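Local structure of exosome complex component Rrp42 (Archaeoglobus fulgidus, 3M7N) at residues I38-E43 against L160-V165; N194-D199 against L242-N247. The protein is probably a non-catalytic subunit of the RNA-degrading archaeal exosome, thought to contribute to structuring the active site of its partner Rrp41. All coordinates share one frame; numbering follows the deposited sequence.

Contact 1 (I38-E43 against L160-V165); sequences IPNVIE and LMNTKV
The side-chain amide of Asn162, the group that Pro39 lies against, is hydrogen-bonded through ND2 to the carbonyl oxygen of Ala158, one turn back in helix 148-161. That bond limits how the amide can turn, and its flat side is left facing the other segment. CG of Asn162 stands beside the backbone N and anti to the carbonyl carbon (chi1 -63°), which carries the amide out toward the proline. Pro39 CB then sits almost squarely over the amide face, 3.6 Å from Asn162 CG. The same methylene is 3.7 Å from Asn162 OD1 and 3.8 Å from Asn162 ND2, so it is centred on the amide rather than on either end. Pro39 closes strand 35-39, within this chain an outermost strand of the mixed sheet in the first RNase PH-type domain, which belongs to the S5 clan, while Asn162 is the first residue to leave helical geometry after helix 148-161. The contact thus joins a sheet edge to a helix terminus, where Thr163 N reaches back to Leu160 O at 3.2 Å. Asn40, the next residue, adopts a left-handed backbone conformation, and its amide plane stands 86° from that of Asn162. Asn40 OD1 comes no nearer than 4.1 Å to Asn162 OD1, the two side chains crossing at about a right angle, and no hydrogen bond joins them. With an alanine in place of Asn162, Ala158 O would probably lose its side-chain partner and Pro39 CB the flat group it rests on. Further along 38-43, Glu43 forms a salt bridge with Lys51 of the neighbouring exonuclease 1 subunit; in 160-165, a backbone hydrogen bond joins Lys164 to Glu46.

Contact 2 (N194-D199 against L242-N247); sequences NKYLVD and LDVSIN
Val198 in strand 195-198 and Val244 in helix 235-253 meet where the two backbones draw near, the closest pair of CA atoms being those of Val198 and Ser245, 8.2 Å apart. Across that gap Val244 works as a fork. Its CG2 goes to the tyrosine and its CG1 to the valine, two residues of one strand that both point toward the helix. Methyl CG2 of Val244 lies 3.4 Å from Tyr196 OH and 4.1 Å from Tyr196 CZ, so it touches the phenol end and leaves the base of the ring alone. The approach to the ring is oblique. Tyr196 has its CG between the backbone N and the carbonyl carbon (chi1 55°), which lets the ring extend toward the helix and set its hydroxyl beside the methyl. The hydroxyl is not left with an apolar neighbour alone, for it is hydrogen-bonded to Glu240 OE1, one turn before Val244, and the ring also packs on Leu237 and Leu241. On the other prong, CG1 of Val244, anti to its own backbone N (chi1 161°), comes to 4.1 Å from Val198 CG2, a plain methyl-to-methyl contact. Val198 is buried, packed as well on Val187, Ser189 and Phe32. The helix is regular here, with Ile246 N bonded to Leu242 O at 3.2 Å, and Ser245 OG bonds back to Leu241 O. Another flank of the helix meets the neighbouring exonuclease 1 subunit, where Asp243 forms a salt bridge with its Arg212. A long helix laid on one face of a four-stranded antiparallel sheet, here touching 195-198, an outermost strand within this chain, through Val244, belongs to the alpha/beta architecture of the second RNase PH-type domain.

The two contacts come in series along the chain, contact 1 closing before contact 2 opens, and they lie on opposite sides of its centre. Their centres are 30 Å apart and their nearest atoms about 16 Å, so they do not touch. They share no sheet or helix: contact 1 involves the edge of the mixed sheet and the end of helix 148-161, contact 2 the edge of the antiparallel sheet and helix 235-253. In each, side chains at an edge strand of this chain's sheets pack against a helix or its end within one RNase PH-type half. Both halves also meet the exonuclease 1 subunit, consistent with the predicted part of Rrp42 in structuring the Rrp41 active site.

Contact 1 (I38-E43 against L160-V165)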
loop_
_atom_site.group_PDB
_atom_site.type_symbol
_atom_site.label_atom_id
_atom_site.label_comp_id
_atom_site.label_asym_id
_atom_site.label_seq_id
_atom_site.Cartn_x
_atom_site.Cartn_y
_atom_site.Cartn_z
ATOM N N ILE H 38 -35.371 8.607 12.959
ATOM C CA ILE H 38 -35.331 8.553 14.420
ATOM C C ILE H 38 -34.242 9.447 14.994
ATOM O O ILE H 38 -33.058 9.107 14.942
ATOM C CB ILE H 38 -35.075 7.107 14.960
ATOM C CG1 ILE H 38 -35.646 6.038 14.021
ATOM C CG2 ILE H 38 -35.641 6.944 16.384
ATOM C CD1 ILE H 38 -37.096 5.721 14.266
ATOM N N PRO H 39 -34.630 10.582 15.568
ATOM C CA PRO H 39 -33.660 11.493 16.190
ATOM C C PRO H 39 -33.183 11.027 17.584
ATOM O O PRO H 39 -33.823 10.187 18.223
ATOM C CB PRO H 39 -34.450 12.801 16.331
ATOM C CG PRO H 39 -35.773 12.555 15.658
ATOM C CD PRO H 39 -35.999 11.099 15.657
ATOM N N ASN H 40 -32.058 11.573 18.038
ATOM C CA ASN H 40 -31.583 11.333 19.401
ATOM C C ASN H 40 -31.183 9.892 19.715
ATOM O O ASN H 40 -31.370 9.426 20.831
ATOM C CB ASN H 40 -32.652 11.761 20.397
ATOM C CG ASN H 40 -32.918 13.240 20.347
ATOM O OD1 ASN H 40 -33.998 13.682 19.940
ATOM N ND2 ASN H 40 -31.926 14.028 20.759
ATOM N N VAL H 41 -30.649 9.171 18.743
ATOM C CA VAL H 41 -30.308 7.787 19.007
ATOM C C VAL H 41 -28.961 7.665 19.703
ATOM O O VAL H 41 -28.651 6.620 20.254
ATOM C CB VAL H 41 -30.356 6.932 17.731
ATOM C CG1 VAL H 41 -31.811 6.740 17.287
ATOM C CG2 VAL H 41 -29.496 7.561 16.621
ATOM N N ILE H 42 -28.182 8.747 19.696
ATOM C CA ILE H 42 -26.893 8.784 20.373
ATOM C C ILE H 42 -26.861 9.919 21.382
ATOM O O ILE H 42 -26.389 11.009 21.070
ATOM C CB ILE H 42 -25.715 8.995 19.376
ATOM C CG1 ILE H 42 -25.778 8.006 18.196
ATOM C CG2 ILE H 42 -24.357 8.927 20.107
ATOM C CD1 ILE H 42 -25.397 6.583 18.549
ATOM N N GLU H 43 -27.338 9.663 22.599
ATOM C CA GLU H 43 -27.387 10.702 23.637
ATOM C C GLU H 43 -26.073 11.454 23.829
ATOM O O GLU H 43 -26.075 12.648 24.098
ATOM C CB GLU H 43 -27.793 10.114 24.996
ATOM C CG GLU H 43 -28.947 9.151 24.952
ATOM C CD GLU H 43 -28.481 7.734 24.717
ATOM O OE1 GLU H 43 -28.838 7.175 23.656
ATOM O OE2 GLU H 43 -27.749 7.190 25.589
ATOM N N LEU H 160 -28.943 17.591 12.373
ATOM C CA LEU H 160 -28.689 19.001 12.567
ATOM C C LEU H 160 -29.889 19.676 13.237
ATOM O O LEU H 160 -29.731 20.486 14.145
ATOM C CB LEU H 160 -28.339 19.670 11.240
ATOM C CG LEU H 160 -26.922 19.340 10.769
ATOM C CD1 LEU H 160 -26.716 19.756 9.314
ATOM C CD2 LEU H 160 -25.872 19.970 11.711
ATOM N N MET H 161 -31.087 19.304 12.796
ATOM C CA MET H 161 -32.321 19.822 13.363
ATOM C C MET H 161 -32.533 19.396 14.823
ATOM O O MET H 161 -33.283 20.034 15.548
ATOM C CB MET H 161 -33.511 19.381 12.513
ATOM C CG MET H 161 -33.547 20.026 11.130
ATOM S SD MET H 161 -34.783 19.289 10.046
ATOM C CE MET H 161 -36.296 19.892 10.816
ATOM N N ASN H 162 -31.878 18.327 15.263
ATOM C CA ASN H 162 -31.986 17.943 16.663
ATOM C C ASN H 162 -30.688 18.095 17.442
ATOM O O ASN H 162 -30.482 17.421 18.439
ATOM C CB ASN H 162 -32.523 16.530 16.792
ATOM C CG ASN H 162 -33.935 16.392 16.229
ATOM O OD1 ASN H 162 -34.910 16.368 16.986
ATOM N ND2 ASN H 162 -34.050 16.288 14.895
ATOM N N THR H 163 -29.833 19.003 16.991
ATOM C CA THR H 163 -28.597 19.313 17.680
ATOM C C THR H 163 -28.766 20.349 18.793
ATOM O O THR H 163 -29.582 21.266 18.704
ATOM C CB THR H 163 -27.526 19.808 16.698
ATOM O OG1 THR H 163 -27.167 18.744 15.815
ATOM C CG2 THR H 163 -26.283 20.283 17.440
ATOM N N LYS H 164 -27.973 20.189 19.846
ATOM C CA LYS H 164 -27.986 21.111 20.970
ATOM C C LYS H 164 -26.573 21.621 21.162
ATOM O O LYS H 164 -25.652 20.838 21.426
ATOM C CB LYS H 164 -28.475 20.399 22.231
ATOM C CG LYS H 164 -28.284 21.208 23.511
ATOM C CD LYS H 164 -28.568 20.367 24.771
ATOM C CE LYS H 164 -30.065 20.265 25.042
ATOM N NZ LYS H 164 -30.368 19.530 26.298
ATOM N N VAL H 165 -26.387 22.925 20.994
ATOM C CA VAL H 165 -25.060 23.506 21.145
ATOM C C VAL H 165 -24.569 23.303 22.573
ATOM O O VAL H 165 -25.298 23.557 23.525
ATOM C CB VAL H 165 -25.026 24.997 20.765
ATOM C CG1 VAL H 165 -23.599 25.510 20.811
ATOM C CG2 VAL H 165 -25.599 25.197 19.373
#

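Contact 2 (N194-D199 against L242-N247)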
loop_
_atom_site.group_PDB
_atom_site.type_symbol
_atom_site.label_atom_id
_atom_site.label_comp_id
_atom_site.label_asym_id
_atom_site.label_seq_id
_atom_site.Cartn_x
_atom_site.Cartn_y
_atom_site.Cartn_z
ATOM N N ASN H 194 -32.891 5.321 -21.282
ATOM C CA ASN H 194 -33.663 6.565 -21.181
ATOM C C ASN H 194 -34.803 6.466 -20.168
ATOM O O ASN H 194 -35.816 7.153 -20.277
ATOM C CB ASN H 194 -34.176 7.023 -22.559
ATOM N N LYS H 195 -34.632 5.595 -19.181
ATOM C CA LYS H 195 -35.573 5.504 -18.074
ATOM C C LYS H 195 -34.858 5.802 -16.764
ATOM O O LYS H 195 -33.643 5.622 -16.658
ATOM C CB LYS H 195 -36.221 4.127 -18.034
ATOM C CG LYS H 195 -36.757 3.692 -19.370
ATOM C CD LYS H 195 -37.761 2.588 -19.203
ATOM C CE LYS H 195 -38.034 1.890 -20.523
ATOM N NZ LYS H 195 -38.767 0.601 -20.312
ATOM N N TYR H 196 -35.609 6.292 -15.780
ATOM C CA TYR H 196 -35.059 6.549 -14.459
ATOM C C TYR H 196 -35.793 5.727 -13.401
ATOM O O TYR H 196 -36.951 5.345 -13.590
ATOM C CB TYR H 196 -35.126 8.036 -14.128
ATOM C CG TYR H 196 -36.512 8.618 -14.236
ATOM C CD1 TYR H 196 -37.446 8.414 -13.233
ATOM C CD2 TYR H 196 -36.892 9.378 -15.352
ATOM C CE1 TYR H 196 -38.730 8.953 -13.325
ATOM C CE2 TYR H 196 -38.165 9.922 -15.456
ATOM C CZ TYR H 196 -39.086 9.707 -14.440
ATOM O OH TYR H 196 -40.370 10.222 -14.538
ATOM N N LEU H 197 -35.109 5.431 -12.303
ATOM C CA LEU H 197 -35.733 4.760 -11.168
ATOM C C LEU H 197 -35.279 5.479 -9.908
ATOM O O LEU H 197 -34.117 5.347 -9.466
ATOM C CB LEU H 197 -35.398 3.266 -11.097
ATOM C CG LEU H 197 -35.793 2.311 -12.235
ATOM C CD1 LEU H 197 -34.913 2.544 -13.460
ATOM C CD2 LEU H 197 -35.702 0.835 -11.792
ATOM N N VAL H 198 -36.205 6.270 -9.365
ATOM C CA VAL H 198 -35.977 7.047 -8.160
ATOM C C VAL H 198 -35.743 6.092 -6.991
ATOM O O VAL H 198 -36.443 5.099 -6.859
ATOM C CB VAL H 198 -37.187 7.954 -7.859
ATOM C CG1 VAL H 198 -37.071 8.576 -6.476
ATOM C CG2 VAL H 198 -37.341 9.031 -8.951
ATOM N N ASP H 199 -34.742 6.391 -6.164
ATOM C CA ASP H 199 -34.486 5.605 -4.957
ATOM C C ASP H 199 -34.185 4.139 -5.270
ATOM O O ASP H 199 -34.894 3.240 -4.837
ATOM C CB ASP H 199 -35.663 5.704 -3.980
ATOM C CG ASP H 199 -35.364 5.032 -2.662
ATOM O OD1 ASP H 199 -36.291 4.505 -2.013
ATOM O OD2 ASP H 199 -34.176 5.031 -2.278
ATOM N N LEU H 242 -35.708 16.276 -13.605
ATOM C CA LEU H 242 -35.572 17.494 -12.819
ATOM C C LEU H 242 -36.883 17.762 -12.072
ATOM O O LEU H 242 -36.879 18.034 -10.856
ATOM C CB LEU H 242 -35.255 18.671 -13.752
ATOM C CG LEU H 242 -34.442 19.888 -13.312
ATOM C CD1 LEU H 242 -35.045 21.113 -13.925
ATOM C CD2 LEU H 242 -34.323 20.060 -11.805
ATOM N N ASP H 243 -38.003 17.681 -12.808
ATOM C CA ASP H 243 -39.327 17.988 -12.246
ATOM C C ASP H 243 -39.774 16.943 -11.248
ATOM O O ASP H 243 -40.167 17.265 -10.117
ATOM C CB ASP H 243 -40.387 18.183 -13.354
ATOM C CG ASP H 243 -40.133 19.453 -14.189
ATOM O OD1 ASP H 243 -39.678 20.472 -13.620
ATOM O OD2 ASP H 243 -40.359 19.423 -15.418
ATOM N N VAL H 244 -39.702 15.688 -11.660
ATOM C CA VAL H 244 -40.038 14.581 -10.783
ATOM C C VAL H 244 -39.304 14.702 -9.444
ATOM O O VAL H 244 -39.907 14.494 -8.386
ATOM C CB VAL H 244 -39.740 13.230 -11.480
ATOM C CG1 VAL H 244 -39.642 12.090 -10.465
ATOM C CG2 VAL H 244 -40.797 12.928 -12.541
ATOM N N SER H 245 -38.025 15.099 -9.496
ATOM C CA SER H 245 -37.163 15.140 -8.309
ATOM C C SER H 245 -37.530 16.253 -7.338
ATOM O O SER H 245 -37.585 16.046 -6.125
ATOM C CB SER H 245 -35.676 15.271 -8.686
ATOM O OG SER H 245 -35.242 14.166 -9.441
ATOM N N ILE H 246 -37.746 17.445 -7.871
ATOM C CA ILE H 246 -38.185 18.551 -7.046
ATOM C C ILE H 246 -39.448 18.119 -6.312
ATOM O O ILE H 246 -39.564 18.294 -5.114
ATOM C CB ILE H 246 -38.459 19.821 -7.893
ATOM C CG1 ILE H 246 -37.176 20.265 -8.621
ATOM C CG2 ILE H 246 -39.038 20.939 -7.021
ATOM C CD1 ILE H 246 -37.363 21.462 -9.551
ATOM N N ASN H 247 -40.372 17.509 -7.044
ATOM C CA ASN H 247 -41.599 17.006 -6.445
ATOM C C ASN H 247 -41.332 15.977 -5.335
ATOM O O ASN H 247 -41.774 16.170 -4.199
ATOM C CB ASN H 247 -42.539 16.446 -7.523
ATOM C CG ASN H 247 -43.983 16.333 -7.048
ATOM O OD1 ASN H 247 -44.743 17.304 -7.103
ATOM N ND2 ASN H 247 -44.368 15.146 -6.584
#